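Local coordinates for similar to N-acetyltransferase (Staphylococcus aureus subsp. aureus, PDB 4MBU), which probably transfers an acetyl group from acetyl-coenzyme A to an amine substrate, as a member of the Gcn5-related N-acetyltransferase family, at residues A120-D123 and A124-A128; K96-A99 and S100-Q104. One frame throughout, in Å; residues are numbered along the deposited sequence.

Contact 1: residues A120-D123 and A124-A128; sequences AGID and ASNEA. With CD (cadmium ion), chain D; CD (cadmium ion), chain G.
Asp123 swings its carboxylate forward to the turn that follows: with CG anti to the backbone N (chi1 -172°), OD2 comes within 3.1 Å of Ser125 N. That N-H meets OD2 from above the carboxylate plane, and the bond is bent, 149° at the hydrogen. Ser125 CB is pressed against the same OD2, also at 3.1 Å, and a water bridges OD2 and, weakly, Ser125 OG. The other oxygen, OD1, is hydrogen-bonded to Tyr31 OH. The backbone makes a type I beta turn from Asp123 to Asn126, closed by the hydrogen bond from Asn126 N to Asp123 O, 2.9 Å.

Asn126 turns its CB inward to Ile122 CG2, 3.7 Å away, the two side chains crossing at about a right angle. Its ND2 shares a water with Asp123 N, while OD1 caps the next helix at Ser129 N. Two cadmium ions sit nearby, one on Gly121 O at 2.5 Å, the other joining Glu127 OE2 to His140 ND1 of a second subunit. The turn thus carries the chain from strand 117-123 into helix 127-135, with Ile122 packed on Ser129, Ile130 and His133 of that helix and Tyr160 of strand 153-163.

Contact 2: residues K96-A99 and S100-Q104; sequences KGIA and SQLLQ
The start of helix 98-112, the helix of the beta-alpha-beta unit between strands 82-89 and 117-123, is built here from its N-cap, Gly97, through the first full turns. In the GNAT fold this helix follows the loop that, in relatives, receives the pyrophosphate of coenzyme A; the last three positions of that loop's Arg/Gln-x-x-Gly-x-Gly/Ala pattern are probably Gly97, Ile98 and Ala99, the final two already in the helix. Gly97 has a positive phi of 75°, a backbone shape that a residue without CB takes up easily.

In three backbone bonds the N-H of one residue reaches the carbonyl four residues earlier. Gln101 N meets Gly97 O at 3.2 Å. Leu102 N is 3.0 Å from Ile98 O. The third joins Leu103 N to Ala99 O at 2.9 Å. Gln101 lays its aliphatic stem over the first of these acceptors: CG, beside the backbone N (chi1 -69°), is 3.3 Å from Gly97 O. One residue along, Ile98 and Leu102 run alongside each other in the same direction, with CG2 of Ile98 3.9 Å from CD1 of Leu102; Phe58 and Phe56 of strand 55-60 receive them. Ala99 and Leu103 face strand 82-89 and helix 127-135. Ser100 turns OG to Lys135 NZ, and Lys96 reaches away to a salt bridge with Glu60.

Chemically, then, the main-chain carbonyls of Gly97, Ile98 and Ala99 are spent inside the helix, the apolar branches are given to the sheet and to helix 127-135, and the polar ends of Lys96 and Ser100 reach partners elsewhere in the chain.

Overall arrangement
From the N terminus the chain first builds strand 3-7, helices 13-26 and 38-50, then strands 55-60, 63-72 and 82-89, before it reaches contact 2 at the start of helix 98-112. That helix leads into strand 117-123, whose end opens contact 1. The two are therefore in series: neither nests in nor crosses the other, and each is a local turn of chain that closes no long loop. Their centres are 16 Å apart and their nearest atoms about 7 Å. Helix 127-135 links them, since Leu132 and His133 touch contact 2 while His133 also meets Ile122 of contact 1. Contact 2 packs on strands 55-60 and 82-89, while contact 1 leaves strand 117-123 for helix 127-135.

Contact 1: residues A120-D123 and A124-A128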
loop_
_atom_site.group_PDB
_atom_site.type_symbol
_atom_site.label_atom_id
_atom_site.label_comp_id
_atom_site.label_asym_id
_atom_site.label_seq_id
_atom_site.Cartn_x
_atom_site.Cartn_y
_atom_site.Cartn_z
ATOM N N ALA A 120 2.107 0.839 -13.878
ATOM C CA ALA A 120 2.198 -0.601 -13.688
ATOM C C ALA A 120 0.942 -1.078 -12.987
ATOM O O ALA A 120 0.574 -0.550 -11.927
ATOM C CB ALA A 120 3.404 -0.955 -12.838
ATOM N N GLY A 121 0.278 -2.064 -13.580
ATOM C CA GLY A 121 -0.764 -2.786 -12.872
ATOM C C GLY A 121 -0.126 -4.011 -12.246
ATOM O O GLY A 121 0.279 -4.913 -12.945
ATOM N N ILE A 122 -0.004 -4.051 -10.928
ATOM C CA ILE A 122 0.683 -5.162 -10.286
ATOM C C ILE A 122 -0.279 -5.849 -9.330
ATOM O O ILE A 122 -0.914 -5.179 -8.513
ATOM C CB ILE A 122 1.890 -4.655 -9.468
ATOM C CG1 ILE A 122 2.830 -3.801 -10.321
ATOM C CG2 ILE A 122 2.653 -5.811 -8.855
ATOM C CD1 ILE A 122 3.955 -3.164 -9.502
ATOM N N ASP A 123 -0.391 -7.174 -9.408
ATOM C CA ASP A 123 -1.264 -7.891 -8.477
ATOM C C ASP A 123 -0.766 -7.608 -7.063
ATOM O O ASP A 123 0.442 -7.596 -6.840
ATOM C CB ASP A 123 -1.231 -9.396 -8.743
ATOM C CG ASP A 123 -2.260 -10.146 -7.920
ATOM O OD1 ASP A 123 -3.465 -10.028 -8.243
ATOM O OD2 ASP A 123 -1.871 -10.833 -6.944
ATOM N N ALA A 124 -1.667 -7.356 -6.118
ATOM C CA ALA A 124 -1.232 -6.976 -4.764
ATOM C C ALA A 124 -0.340 -8.048 -4.126
ATOM O O ALA A 124 0.429 -7.753 -3.209
ATOM C CB ALA A 124 -2.421 -6.670 -3.878
ATOM N N SER A 125 -0.432 -9.280 -4.626
ATOM C CA SER A 125 0.383 -10.389 -4.121
ATOM C C SER A 125 1.803 -10.429 -4.676
ATOM O O SER A 125 2.634 -11.180 -4.170
ATOM C CB SER A 125 -0.283 -11.732 -4.417
ATOM O OG SER A 125 -1.283 -12.017 -3.464
ATOM N N ASN A 126 2.077 -9.643 -5.716
ATOM C CA ASN A 126 3.385 -9.702 -6.376
ATOM C C ASN A 126 4.436 -8.841 -5.685
ATOM O O ASN A 126 4.798 -7.753 -6.152
ATOM C CB ASN A 126 3.287 -9.341 -7.859
ATOM C CG ASN A 126 4.501 -9.792 -8.633
ATOM O OD1 ASN A 126 5.552 -10.052 -8.047
ATOM N ND2 ASN A 126 4.368 -9.899 -9.958
ATOM N N GLU A 127 4.951 -9.367 -4.583
ATOM C CA GLU A 127 5.829 -8.621 -3.698
ATOM C C GLU A 127 7.143 -8.204 -4.356
ATOM O O GLU A 127 7.599 -7.077 -4.169
ATOM C CB GLU A 127 6.107 -9.474 -2.469
ATOM C CG GLU A 127 6.916 -8.818 -1.390
ATOM C CD GLU A 127 6.901 -9.685 -0.164
ATOM O OE1 GLU A 127 7.523 -9.347 0.866
ATOM O OE2 GLU A 127 6.239 -10.731 -0.259
ATOM N N ALA A 128 7.760 -9.118 -5.101
ATOM C CA ALA A 128 9.012 -8.808 -5.783
ATOM C C ALA A 128 8.815 -7.663 -6.787
ATOM O O ALA A 128 9.670 -6.769 -6.924
ATOM C CB ALA A 128 9.559 -10.044 -6.481
HETATM CD CD CD D . 6.758 -11.961 1.851
HETATM CD CD CD G . 1.007 -5.654 -15.207
HETATM O O HOH W 1 0.952 -3.273 -16.015
HETATM O O HOH W 2 1.588 -8.517 -11.004
HETATM O O HOH W 3 -3.005 -12.913 -6.034
HETATM O O HOH W 4 9.136 -12.518 1.772
#

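Contact 2: residues K96-A99 and S100-Q104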
loop_
_atom_site.group_PDB
_atom_site.type_symbol
_atom_site.label_atom_id
_atom_site.label_comp_id
_atom_site.label_asym_id
_atom_site.label_seq_id
_atom_site.Cartn_x
_atom_site.Cartn_y
_atom_site.Cartn_z
ATOM N N LYS A 96 18.273 -12.783 -10.959
ATOM C CA LYS A 96 19.434 -12.354 -11.734
ATOM C C LYS A 96 19.418 -10.855 -12.072
ATOM O O LYS A 96 20.317 -10.363 -12.758
ATOM C CB LYS A 96 19.539 -13.180 -13.019
ATOM C CG LYS A 96 19.554 -14.679 -12.781
ATOM C CD LYS A 96 19.865 -15.442 -14.060
ATOM C CE LYS A 96 21.230 -15.048 -14.589
ATOM N NZ LYS A 96 21.706 -15.972 -15.646
ATOM N N GLY A 97 18.403 -10.139 -11.593
ATOM C CA GLY A 97 18.276 -8.717 -11.890
ATOM C C GLY A 97 17.795 -8.432 -13.308
ATOM O O GLY A 97 17.998 -7.333 -13.842
ATOM N N ILE A 98 17.130 -9.414 -13.910
ATOM C CA ILE A 98 16.638 -9.274 -15.283
ATOM C C ILE A 98 15.440 -8.313 -15.365
ATOM O O ILE A 98 15.365 -7.467 -16.267
ATOM C CB ILE A 98 16.275 -10.648 -15.870
ATOM C CG1 ILE A 98 17.546 -11.481 -16.056
ATOM C CG2 ILE A 98 15.569 -10.506 -17.215
ATOM C CD1 ILE A 98 17.253 -12.941 -16.289
ATOM N N ALA A 99 14.511 -8.441 -14.420
ATOM C CA ALA A 99 13.370 -7.529 -14.345
ATOM C C ALA A 99 13.845 -6.092 -14.205
ATOM O O ALA A 99 13.373 -5.208 -14.911
ATOM C CB ALA A 99 12.452 -7.908 -13.182
ATOM N N SER A 100 14.796 -5.867 -13.305
ATOM C CA SER A 100 15.365 -4.538 -13.089
ATOM C C SER A 100 15.981 -3.925 -14.355
ATOM O O SER A 100 15.749 -2.749 -14.674
ATOM C CB SER A 100 16.401 -4.611 -11.963
ATOM O OG SER A 100 17.035 -3.366 -11.767
ATOM N N GLN A 101 16.760 -4.718 -15.088
ATOM C CA GLN A 101 17.377 -4.236 -16.327
ATOM C C GLN A 101 16.336 -3.920 -17.405
ATOM O O GLN A 101 16.460 -2.924 -18.155
ATOM C CB GLN A 101 18.409 -5.248 -16.846
ATOM C CG GLN A 101 19.664 -5.366 -15.968
ATOM C CD GLN A 101 20.723 -6.282 -16.574
ATOM O OE1 GLN A 101 21.105 -6.138 -17.738
ATOM N NE2 GLN A 101 21.182 -7.241 -15.788
ATOM N N LEU A 102 15.310 -4.765 -17.481
ATOM C CA LEU A 102 14.221 -4.520 -18.418
ATOM C C LEU A 102 13.474 -3.229 -18.068
ATOM O O LEU A 102 13.233 -2.401 -18.936
ATOM C CB LEU A 102 13.275 -5.724 -18.490
ATOM C CG LEU A 102 13.872 -6.888 -19.288
ATOM C CD1 LEU A 102 13.094 -8.149 -19.074
ATOM C CD2 LEU A 102 13.889 -6.544 -20.761
ATOM N N LEU A 103 13.135 -3.046 -16.794
ATOM C CA LEU A 103 12.418 -1.846 -16.368
ATOM C C LEU A 103 13.241 -0.605 -16.664
ATOM O O LEU A 103 12.721 0.401 -17.145
ATOM C CB LEU A 103 12.087 -1.909 -14.872
ATOM C CG LEU A 103 11.401 -0.661 -14.327
ATOM C CD1 LEU A 103 10.184 -0.281 -15.173
ATOM C CD2 LEU A 103 10.986 -0.888 -12.874
ATOM N N GLN A 104 14.529 -0.679 -16.366
ATOM C CA GLN A 104 15.438 0.430 -16.657
ATOM C C GLN A 104 15.360 0.802 -18.139
ATOM O O GLN A 104 15.212 1.986 -18.501
ATOM C CB GLN A 104 16.860 0.022 -16.266
ATOM C CG GLN A 104 17.920 1.068 -16.515
ATOM C CD GLN A 104 19.300 0.577 -16.113
ATOM O OE1 GLN A 104 19.598 -0.619 -16.203
ATOM N NE2 GLN A 104 20.145 1.495 -15.659
#